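Local coordinates for putative translation initiation inhibitor (Salmonella typhimurium, PDB 3GTZ), which is of unknown function but belongs to the RutC (YjgF-like) family and has been named as a possible inhibitor of translation initiation, at residues Phe38-Asn43 with Tyr106-Lys111; Ser60-Ala65 with Ile110-Ala115; Thr66-Asp71 with Cys95-Gly100. All coordinates share one frame; numbering follows the deposited sequence.

Contact 1 (Phe38-Asn43 with Tyr106-Lys111); sequences FEQTAN and YKVEIK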
# COMPACT_ATOMS: atom_id res chain seq x y z
N PHE A 38 2.20 22.65 -0.74
CA PHE A 38 1.28 22.98 0.35
C PHE A 38 -0.15 23.05 -0.17
O PHE A 38 -1.05 22.42 0.37
CB PHE A 38 1.62 24.27 1.09
CG PHE A 38 0.58 24.63 2.11
CD1 PHE A 38 0.52 23.96 3.32
CD2 PHE A 38 -0.42 25.55 1.80
CE1 PHE A 38 -0.46 24.24 4.24
CE2 PHE A 38 -1.41 25.81 2.70
CZ PHE A 38 -1.44 25.15 3.93
N GLU A 39 -0.36 23.79 -1.24
CA GLU A 39 -1.68 23.83 -1.85
C GLU A 39 -2.14 22.45 -2.30
O GLU A 39 -3.28 22.08 -2.02
CB GLU A 39 -1.72 24.80 -3.02
CG GLU A 39 -3.11 24.99 -3.60
CD GLU A 39 -3.19 26.18 -4.53
OE1 GLU A 39 -2.28 27.03 -4.53
OE2 GLU A 39 -4.18 26.28 -5.27
N GLN A 40 -1.27 21.69 -2.95
CA GLN A 40 -1.67 20.40 -3.51
C GLN A 40 -2.05 19.44 -2.38
O GLN A 40 -3.06 18.73 -2.49
CB GLN A 40 -0.59 19.81 -4.40
CG GLN A 40 -0.53 20.42 -5.83
CD GLN A 40 0.28 19.60 -6.82
OE1 GLN A 40 0.88 18.61 -6.46
NE2 GLN A 40 0.28 20.00 -8.09
N THR A 41 -1.29 19.46 -1.28
CA THR A 41 -1.62 18.61 -0.14
C THR A 41 -2.94 19.03 0.55
O THR A 41 -3.82 18.21 0.78
CB THR A 41 -0.47 18.56 0.88
OG1 THR A 41 0.72 18.12 0.21
CG2 THR A 41 -0.82 17.62 2.09
N ALA A 42 -3.07 20.31 0.87
CA ALA A 42 -4.28 20.87 1.50
C ALA A 42 -5.54 20.59 0.67
O ALA A 42 -6.60 20.22 1.18
CB ALA A 42 -4.10 22.34 1.64
N ASN A 43 -5.40 20.79 -0.62
CA ASN A 43 -6.47 20.56 -1.58
C ASN A 43 -6.82 19.08 -1.66
O ASN A 43 -7.99 18.72 -1.75
CB ASN A 43 -6.01 21.09 -2.93
CG ASN A 43 -7.14 21.34 -3.92
OD1 ASN A 43 -8.05 20.57 -4.06
ND2 ASN A 43 -7.01 22.44 -4.66
N TYR A 106 2.76 16.80 -10.34
CA TYR A 106 2.22 16.38 -9.04
C TYR A 106 3.29 16.46 -8.00
O TYR A 106 4.31 15.78 -8.12
CB TYR A 106 1.76 14.91 -9.05
CG TYR A 106 0.51 14.56 -9.82
CD1 TYR A 106 -0.39 15.54 -10.25
CD2 TYR A 106 0.22 13.23 -10.10
CE1 TYR A 106 -1.54 15.18 -10.96
CE2 TYR A 106 -0.92 12.87 -10.81
CZ TYR A 106 -1.80 13.84 -11.24
OH TYR A 106 -2.94 13.48 -11.93
N LYS A 107 3.08 17.23 -6.94
CA LYS A 107 4.09 17.25 -5.87
C LYS A 107 3.73 16.16 -4.84
O LYS A 107 4.58 15.67 -4.12
CB LYS A 107 4.29 18.65 -5.22
CG LYS A 107 4.02 19.90 -6.09
CD LYS A 107 4.92 20.10 -7.25
CE LYS A 107 4.64 21.46 -7.99
NZ LYS A 107 3.51 21.53 -9.04
N VAL A 108 2.47 15.76 -4.81
CA VAL A 108 1.95 14.87 -3.76
C VAL A 108 0.83 13.99 -4.32
O VAL A 108 0.16 14.34 -5.30
CB VAL A 108 1.44 15.68 -2.56
CG1 VAL A 108 0.39 16.67 -2.99
CG2 VAL A 108 0.88 14.78 -1.52
N GLU A 109 0.65 12.83 -3.69
CA GLU A 109 -0.47 11.94 -3.95
C GLU A 109 -0.76 11.20 -2.63
O GLU A 109 0.15 11.01 -1.82
CB GLU A 109 -0.04 11.01 -5.06
CG GLU A 109 -1.01 10.05 -5.61
CD GLU A 109 -0.48 9.44 -6.92
OE1 GLU A 109 -0.48 8.18 -7.03
OE2 GLU A 109 -0.01 10.22 -7.79
N ILE A 110 -2.01 10.83 -2.37
CA ILE A 110 -2.35 10.33 -1.03
C ILE A 110 -3.34 9.16 -1.07
O ILE A 110 -4.48 9.33 -1.49
CB ILE A 110 -2.96 11.44 -0.14
CG1 ILE A 110 -2.02 12.66 -0.02
CG2 ILE A 110 -3.25 10.89 1.24
CD1 ILE A 110 -2.58 13.81 0.82
N LYS A 111 -2.92 7.98 -0.65
CA LYS A 111 -3.81 6.84 -0.66
C LYS A 111 -4.34 6.62 0.75
O LYS A 111 -3.63 6.74 1.75
CB LYS A 111 -3.12 5.59 -1.31
CG LYS A 111 -2.94 4.39 -0.46
CD LYS A 111 -2.33 3.17 -1.25
CE LYS A 111 -2.98 1.80 -0.79
NZ LYS A 111 -3.16 1.57 0.74
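Gln-40 reaches from helix 37-54 to the backbone just ahead of strand 108-115: its CB meets Val-108, while the amide end meets Lys-107. At the base, CB of Gln-40 packs on CG1 of Val-108 at 3.6 Å. CG lies anti to the carbonyl carbon, and from there the extended chain carries the amide across the side chain of Lys-107 at about a right angle. Of the terminal atoms, OE1 of Gln-40 accepts a hydrogen bond from the backbone N of Lys-107 at 2.6 Å, with an N-H...O angle of 169° and the donor tilted 20° from the carbonyl plane. The same OE1 sits 3.4 Å from CG of Lys-107. NE2 is held by the carbonyl oxygens of Asn-32 and Lys-105, so both ends of the amide are satisfied and its rotation is fixed. This is helix-on-sheet packing of the alpha-beta YjgF-like fold: the axes of helix 38-43 and strand 108-111 approach to 8.3 Å and run nearly parallel, 21° apart. One residue on, OG1 of Thr-41 touches CG1 of Val-108 at 3.5 Å in van der Waals contact, the two side chains crossing at about a right angle; its hydrogen bond goes to O of Ala-37, one turn back in the helix. CG2 of Thr-41 comes within 4.4 Å of CD1 of Ile-110. The amine of Lys-107 turns back to the carbonyl oxygens of Lys-105 and Ala-35.

Contact 2 (Ser60-Ala65 with Ile110-Ala115); sequences SRILDA and IKIVAA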
# COMPACT_ATOMS: atom_id res chain seq x y z
N SER A 60 -12.38 11.50 10.52
CA SER A 60 -12.12 10.86 11.79
C SER A 60 -12.11 9.38 11.62
O SER A 60 -11.77 8.72 12.57
CB SER A 60 -13.22 11.11 12.85
OG SER A 60 -14.02 12.20 12.52
N ARG A 61 -12.56 8.88 10.47
CA ARG A 61 -12.74 7.44 10.27
C ARG A 61 -11.69 6.86 9.34
O ARG A 61 -11.82 5.75 8.89
CB ARG A 61 -14.13 7.14 9.73
CG ARG A 61 -15.32 7.71 10.59
CD ARG A 61 -15.97 6.69 11.49
NE ARG A 61 -16.60 5.62 10.71
CZ ARG A 61 -16.83 4.38 11.15
NH1 ARG A 61 -16.50 4.02 12.37
NH2 ARG A 61 -17.40 3.49 10.35
N ILE A 62 -10.62 7.60 9.08
CA ILE A 62 -9.60 7.12 8.17
C ILE A 62 -8.71 6.20 8.98
O ILE A 62 -8.35 6.52 10.10
CB ILE A 62 -8.76 8.25 7.59
CG1 ILE A 62 -9.61 9.16 6.70
CG2 ILE A 62 -7.56 7.71 6.82
CD1 ILE A 62 -8.93 10.48 6.35
N LEU A 63 -8.33 5.08 8.38
CA LEU A 63 -7.57 4.05 9.08
C LEU A 63 -6.08 4.14 8.82
O LEU A 63 -5.30 4.11 9.74
CB LEU A 63 -8.09 2.68 8.68
CG LEU A 63 -9.58 2.46 8.87
CD1 LEU A 63 -10.01 1.17 8.17
CD2 LEU A 63 -9.87 2.40 10.35
N ASP A 64 -5.71 4.29 7.56
CA ASP A 64 -4.31 4.32 7.15
C ASP A 64 -4.09 5.26 5.99
O ASP A 64 -4.91 5.30 5.10
CB ASP A 64 -3.88 2.92 6.75
CG ASP A 64 -2.40 2.84 6.46
OD1 ASP A 64 -1.58 2.88 7.40
OD2 ASP A 64 -2.04 2.78 5.29
N ALA A 65 -3.01 6.03 5.98
CA ALA A 65 -2.72 6.98 4.89
C ALA A 65 -1.26 6.87 4.46
O ALA A 65 -0.37 6.82 5.28
CB ALA A 65 -3.04 8.42 5.30
N ILE A 110 -2.01 10.83 -2.37
CA ILE A 110 -2.35 10.33 -1.03
C ILE A 110 -3.34 9.16 -1.07
O ILE A 110 -4.48 9.33 -1.49
CB ILE A 110 -2.96 11.44 -0.14
CG1 ILE A 110 -2.02 12.66 -0.02
CG2 ILE A 110 -3.25 10.89 1.24
CD1 ILE A 110 -2.58 13.81 0.82
N LYS A 111 -2.92 7.98 -0.65
CA LYS A 111 -3.81 6.84 -0.66
C LYS A 111 -4.34 6.62 0.75
O LYS A 111 -3.63 6.74 1.75
CB LYS A 111 -3.12 5.59 -1.31
CG LYS A 111 -2.94 4.39 -0.46
CD LYS A 111 -2.33 3.17 -1.25
CE LYS A 111 -2.98 1.80 -0.79
NZ LYS A 111 -3.16 1.57 0.74
N ILE A 112 -5.60 6.26 0.80
CA ILE A 112 -6.45 6.27 2.00
C ILE A 112 -7.20 4.96 2.04
O ILE A 112 -7.76 4.56 1.04
CB ILE A 112 -7.42 7.45 1.83
CG1 ILE A 112 -6.68 8.74 2.17
CG2 ILE A 112 -8.70 7.29 2.56
CD1 ILE A 112 -5.92 8.67 3.41
N VAL A 113 -7.13 4.26 3.17
CA VAL A 113 -8.11 3.23 3.51
C VAL A 113 -8.90 3.77 4.71
O VAL A 113 -8.29 4.24 5.64
CB VAL A 113 -7.45 1.93 3.96
CG1 VAL A 113 -8.46 0.82 4.04
CG2 VAL A 113 -6.30 1.54 3.03
N ALA A 114 -10.23 3.71 4.67
CA ALA A 114 -11.11 4.27 5.70
C ALA A 114 -12.26 3.31 6.04
O ALA A 114 -12.55 2.40 5.25
CB ALA A 114 -11.71 5.60 5.19
N ALA A 115 -12.91 3.54 7.19
CA ALA A 115 -14.10 2.76 7.60
C ALA A 115 -15.33 3.49 7.10
O ALA A 115 -15.37 4.72 7.10
CB ALA A 115 -14.18 2.60 9.09
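The carbonyl oxygen of Val-113 is gripped by two consecutive amides of the facing strand: N of Leu-63 lies 2.9 Å from O of Val-113, in the carbonyl plane, and N of Asp-64 follows at 3.2 Å, tilted 16° from that plane. Two residues set against one define a classic beta bulge, here between antiparallel strands 62-69 and 108-115 of the mixed sheet. The geometry agrees: the pairing moves by one residue between Ile-62 with Ala-114, a non-hydrogen-bonded pair, and Asp-64 with Val-113, a hydrogen-bonded one. Within the bulge, N of Val-113 donates back to O of Asp-64; before it, N of Ala-115 donates to O of Arg-61 at 3.0 Å. On the face covered by helices 37-54 and 75-85, CD1 of Ile-112 meets CB of Ala-65 at 3.5 Å and CG2 of Ile-62 at 3.9 Å. The bent end of Ile-112 (chi2 -47°) brings CD1 back toward the neighbouring strand. The extra residue, Leu-63, lays CB 3.4 Å from O of Val-113 and CD1 along the Ala-114 to Ala-115 peptide, while its side chain also packs on Tyr-20 of the third subunit. That subunit supplies Arg-7 as well, whose NH1 is hydrogen-bonded to O of Ile-62. At the strand end the guanidinium of Arg-61 lies over Ala-115, whose CB stands 3.6 Å from NH2, offset toward the rim of the flat group.

Contact 3 (Thr66-Asp71 with Cys95-Gly100); sequences TIFLSD and CTVQAG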
# COMPACT_ATOMS: atom_id res chain seq x y z
N THR A 66 -1.03 6.82 3.17
CA THR A 66 0.31 6.79 2.63
C THR A 66 0.42 7.96 1.71
O THR A 66 -0.37 8.11 0.80
CB THR A 66 0.55 5.49 1.89
OG1 THR A 66 0.16 4.41 2.75
CG2 THR A 66 2.04 5.33 1.51
N ILE A 67 1.40 8.82 1.98
CA ILE A 67 1.64 10.04 1.23
C ILE A 67 2.89 9.84 0.39
O ILE A 67 3.95 9.53 0.91
CB ILE A 67 1.85 11.22 2.20
CG1 ILE A 67 0.63 11.35 3.13
CG2 ILE A 67 2.03 12.49 1.46
CD1 ILE A 67 0.68 12.62 4.02
N PHE A 68 2.76 9.99 -0.93
CA PHE A 68 3.89 9.94 -1.83
C PHE A 68 4.20 11.35 -2.28
O PHE A 68 3.34 12.06 -2.74
CB PHE A 68 3.57 9.07 -3.04
CG PHE A 68 3.36 7.62 -2.72
CD1 PHE A 68 4.42 6.79 -2.54
CD2 PHE A 68 2.07 7.10 -2.61
CE1 PHE A 68 4.24 5.43 -2.25
CE2 PHE A 68 1.87 5.74 -2.32
CZ PHE A 68 2.95 4.90 -2.14
N LEU A 69 5.45 11.77 -2.09
CA LEU A 69 5.91 13.09 -2.55
C LEU A 69 6.90 12.87 -3.65
O LEU A 69 7.71 11.97 -3.56
CB LEU A 69 6.61 13.82 -1.40
CG LEU A 69 5.74 14.24 -0.22
CD1 LEU A 69 6.61 14.43 0.99
CD2 LEU A 69 4.91 15.50 -0.50
N SER A 70 6.88 13.71 -4.67
CA SER A 70 7.87 13.64 -5.72
C SER A 70 9.27 14.16 -5.31
O SER A 70 10.28 13.81 -5.93
CB SER A 70 7.37 14.38 -6.97
OG SER A 70 7.29 15.75 -6.74
N ASP A 71 9.33 14.98 -4.26
CA ASP A 71 10.55 15.67 -3.88
C ASP A 71 10.62 15.71 -2.37
O ASP A 71 9.64 15.99 -1.71
CB ASP A 71 10.55 17.10 -4.45
CG ASP A 71 11.95 17.66 -4.68
OD1 ASP A 71 12.90 17.29 -3.93
OD2 ASP A 71 12.09 18.53 -5.58
N CYS A 95 2.25 7.37 6.84
CA CYS A 95 3.46 6.89 6.27
C CYS A 95 3.74 7.78 5.04
O CYS A 95 2.90 7.90 4.15
CB CYS A 95 3.16 5.43 5.95
SG CYS A 95 4.13 4.77 4.74
N THR A 96 4.90 8.44 5.06
CA THR A 96 5.30 9.33 4.00
C THR A 96 6.60 8.87 3.36
O THR A 96 7.58 8.64 4.06
CB THR A 96 5.53 10.74 4.54
OG1 THR A 96 4.43 11.10 5.38
CG2 THR A 96 5.60 11.73 3.42
N VAL A 97 6.60 8.74 2.03
CA VAL A 97 7.79 8.39 1.27
C VAL A 97 7.88 9.19 -0.00
O VAL A 97 6.87 9.66 -0.51
CB VAL A 97 7.78 6.92 0.87
CG1 VAL A 97 7.64 6.05 2.10
CG2 VAL A 97 6.67 6.65 -0.17
N GLN A 98 9.09 9.32 -0.55
CA GLN A 98 9.32 10.08 -1.78
C GLN A 98 9.47 9.12 -2.92
O GLN A 98 10.20 8.18 -2.83
CB GLN A 98 10.57 10.92 -1.67
CG GLN A 98 10.85 11.78 -2.88
CD GLN A 98 11.67 11.07 -3.92
OE1 GLN A 98 12.51 10.25 -3.59
NE2 GLN A 98 11.44 11.38 -5.18
N ALA A 99 8.77 9.36 -4.01
CA ALA A 99 8.77 8.44 -5.14
C ALA A 99 8.42 9.20 -6.41
O ALA A 99 8.02 10.36 -6.36
CB ALA A 99 7.79 7.33 -4.89
N GLY A 100 8.61 8.55 -7.55
CA GLY A 100 8.24 9.15 -8.82
C GLY A 100 6.74 9.00 -9.04
O GLY A 100 6.18 7.94 -8.82
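Chi1 of -65° sets CG of Phe-68 anti to its carbonyl carbon, while chi1 of -56° puts CG2 of Val-97 between its own backbone N and carbonyl carbon; the ring and the methyl then lie side by side, pointing the same way. CD1 of Phe-68 is 3.3 Å from CG2 of Val-97, an oblique approach to the ring, and CB of Ala-99 adds a second oblique contact. Cys-95 and Thr-66 share this sheet face, with SG of Cys-95 3.9 Å from CG2 of Thr-66. On the other face, CG2 of Thr-96 packs against CD1 of Leu-69 at 3.8 Å, and helix 75-85 covers both through Phe-75. The helix connects the two parallel strands as a beta-alpha-beta unit. Backbone bonds alternate in the parallel pattern: N of Ile-67 reaches O of Cys-95 at 2.8 Å, N of Val-97 returns to O of Ile-67, and two more follow, ending with N of Ala-99 to O of Leu-69. Where the strands finish, NE2 of the bent Gln-98 donates a hydrogen bond to O of Ser-70 (2.8 Å), from 63° above the carbonyl plane rather than on a lone pair. Val-97 packs on Phe-68 of the third subunit, and Phe-68 on Cys-95 of the second. Their face, largely apolar despite Thr-66, is turned to neighbouring subunits, consistent with a hydrophobic part in trimer assembly.

How the contacts relate
Strand 108-115 carries one side of contacts 1 and 2, which share Ile-110 and Lys-111 and have centres about 15 Å apart, on opposite sides of the chain's centre. Contact 3 lies about 10 Å from contact 1 and 16 Å from contact 2, centre to centre. Strand 62-69 serves contact 2 with its first half and contact 3 with its second; in the strand order it lies between 108-115 and 93-98, the latter an outermost strand within the chain. N of Lys-111 lies 2.9 Å from O of Thr-66, probably hydrogen-bonded. Along the chain come helix 37-54, strand 62-69, helix 75-85, strand 93-98 and strand 108-115, so the last strand closes back onto earlier elements.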